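Side-chain contact in hydrogenase (NiFe) small subunit HydA (Allochromatium vinosum, PDB 3MYR), which probably passes electrons between the hydrogen-splitting large subunit and a redox partner through two [4Fe-4S] clusters and one [3Fe-4S] cluster: residues I108-C113 / M152-V157. Residues are numbered along the deposited sequence; the frame is centred on the assembly and turned at random.
Sequences IAVGTC and MVITGV. With SF4 (iron/sulfur cluster), chain I.
Val110 and Ile154 meet methyl to methyl where the end of strand 106-110 is covered by helix 151-164: Val110 CG2 lies 4.0 Å from Ile154 CD1, with Ile154 CG1 hardly farther off, the two side chains crossing at about a right angle. With chi1 68°, CG2 of Val110 lies opposite the backbone N and is the methyl that faces the helix, while CG1 takes the more hindered place between N and carbonyl carbon. The CB of Ile154 does not aim straight at the strand; its extended chain (chi2 169°) carries CD1 to Val110. Two residues back along the strand, on the same face, Ile108 CD1 approaches Val157 CG1 at 4.2 Å. Here the long residue is on the strand and the short one on the helix, both pointing across the gap, and the backbones stand farther apart than at Val110. The Val110 pair is the somewhat closer part, and the Ile108 pair, a single methyl contact, the looser one; both are buried in a small interface (122 Å²), and Met152 and Gly156, partly exposed, mark the helix's outer side. Beyond Val110 the chain turns to the proximal cluster. Gly111 has a positive phi (94°) with extended psi, a conformation glycine readily adopts, and its lack of a side chain lets the main chain lie close against the cluster. Cys113 SG binds iron FE3 at 2.2 Å. Thr112 OG1 is hydrogen-bonded to Gly146 N and Cys250 O, tying this turn to neighbouring loops. In the N-terminal flavodoxin-like domain, which holds the proximal [4Fe-4S] cluster, the strand pairs in parallel with strands 69-77 and 141-144; Val144 touches both Ile108 and Val157, Val110 touches Cys17, another ligand of the same cluster, and Ile154 touches Ser20, both on helix 16-23, while Phe179 of helix 177-180 packs on Val157.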
loop_
_atom_site.group_PDB
_atom_site.type_symbol
_atom_site.label_atom_id
_atom_site.label_comp_id
_atom_site.label_asym_id
_atom_site.label_seq_id
_atom_site.Cartn_x
_atom_site.Cartn_y
_atom_site.Cartn_z
ATOM N N ILE A 108 -0.611 -5.922 21.955
ATOM C CA ILE A 108 0.475 -5.112 21.447
ATOM C C ILE A 108 -0.125 -4.119 20.517
ATOM O O ILE A 108 -0.836 -4.487 19.571
ATOM C CB ILE A 108 1.432 -5.976 20.612
ATOM C CG1 ILE A 108 2.070 -7.029 21.516
ATOM C CG2 ILE A 108 2.501 -5.097 19.937
ATOM C CD1 ILE A 108 2.979 -8.020 20.705
ATOM N N ALA A 109 0.127 -2.844 20.813
ATOM C CA ALA A 109 -0.225 -1.786 19.902
ATOM C C ALA A 109 1.000 -1.525 19.008
ATOM O O ALA A 109 2.004 -0.951 19.446
ATOM C CB ALA A 109 -0.613 -0.484 20.723
ATOM N N VAL A 110 0.908 -1.924 17.759
ATOM C CA VAL A 110 2.017 -1.759 16.811
ATOM C C VAL A 110 1.789 -0.491 16.010
ATOM O O VAL A 110 0.678 -0.243 15.479
ATOM C CB VAL A 110 2.140 -3.030 15.912
ATOM C CG1 VAL A 110 0.903 -3.097 15.014
ATOM C CG2 VAL A 110 3.313 -2.847 14.903
ATOM N N GLY A 111 2.820 0.348 15.921
ATOM C CA GLY A 111 2.692 1.596 15.131
ATOM C C GLY A 111 2.291 2.752 16.054
ATOM O O GLY A 111 1.568 2.567 17.063
ATOM N N THR A 112 2.739 3.934 15.707
ATOM C CA THR A 112 2.408 5.133 16.444
ATOM C C THR A 112 0.872 5.445 16.476
ATOM O O THR A 112 0.392 6.011 17.449
ATOM C CB THR A 112 3.206 6.347 15.865
ATOM O OG1 THR A 112 4.590 6.051 15.982
ATOM C CG2 THR A 112 2.935 7.674 16.663
ATOM N N CYS A 113 0.123 5.072 15.437
ATOM C CA CYS A 113 -1.325 5.349 15.503
ATOM C C CYS A 113 -2.010 4.556 16.623
ATOM O O CYS A 113 -2.758 5.106 17.452
ATOM C CB CYS A 113 -1.984 5.007 14.162
ATOM S SG CYS A 113 -1.310 5.927 12.701
ATOM N N MET A 152 12.338 -5.753 12.297
ATOM C CA MET A 152 12.869 -6.684 13.293
ATOM C C MET A 152 12.684 -6.224 14.724
ATOM O O MET A 152 12.850 -7.027 15.633
ATOM C CB MET A 152 14.306 -7.053 12.989
ATOM C CG MET A 152 14.192 -8.187 11.912
ATOM S SD MET A 152 15.637 -9.145 11.830
ATOM C CE MET A 152 16.812 -7.988 11.092
ATOM N N VAL A 153 12.134 -5.009 14.921
ATOM C CA VAL A 153 11.601 -4.655 16.256
ATOM C C VAL A 153 10.273 -5.329 16.473
ATOM O O VAL A 153 10.000 -5.857 17.561
ATOM C CB VAL A 153 11.501 -3.128 16.436
ATOM C CG1 VAL A 153 10.666 -2.773 17.680
ATOM C CG2 VAL A 153 12.913 -2.540 16.505
ATOM N N ILE A 154 9.392 -5.285 15.479
ATOM C CA ILE A 154 8.101 -6.002 15.612
ATOM C C ILE A 154 8.322 -7.490 15.912
ATOM O O ILE A 154 7.797 -7.998 16.871
ATOM C CB ILE A 154 7.218 -5.824 14.402
ATOM C CG1 ILE A 154 7.059 -4.325 14.121
ATOM C CG2 ILE A 154 5.798 -6.446 14.617
ATOM C CD1 ILE A 154 6.403 -4.055 12.744
ATOM N N THR A 155 9.108 -8.193 15.104
ATOM C CA THR A 155 9.256 -9.619 15.356
ATOM C C THR A 155 10.153 -9.853 16.598
ATOM O O THR A 155 10.042 -10.867 17.226
ATOM C CB THR A 155 9.866 -10.349 14.116
ATOM O OG1 THR A 155 11.073 -9.668 13.726
ATOM C CG2 THR A 155 8.925 -10.260 12.922
ATOM N N GLY A 156 11.085 -8.956 16.871
ATOM C CA GLY A 156 11.879 -8.969 18.105
ATOM C C GLY A 156 11.044 -8.994 19.402
ATOM O O GLY A 156 11.326 -9.763 20.328
ATOM N N VAL A 157 10.021 -8.160 19.448
ATOM C CA VAL A 157 9.120 -8.110 20.571
ATOM C C VAL A 157 8.337 -9.398 20.624
ATOM O O VAL A 157 8.168 -9.991 21.697
ATOM C CB VAL A 157 8.133 -6.947 20.404
ATOM C CG1 VAL A 157 7.000 -7.011 21.496
ATOM C CG2 VAL A 157 8.876 -5.610 20.628
HETATM FE FE1 SF4 I . 2.343 4.834 10.380
HETATM FE FE2 SF4 I . 1.656 2.219 11.072
HETATM FE FE3 SF4 I . -0.068 4.380 11.652
HETATM FE FE4 SF4 I . 0.616 3.343 8.934
HETATM S S1 SF4 I . -0.689 2.312 10.707
HETATM S S2 SF4 I . 0.254 5.427 9.686
HETATM S S3 SF4 I . 2.853 3.013 9.226
HETATM S S4 SF4 I . 2.010 4.064 12.476
#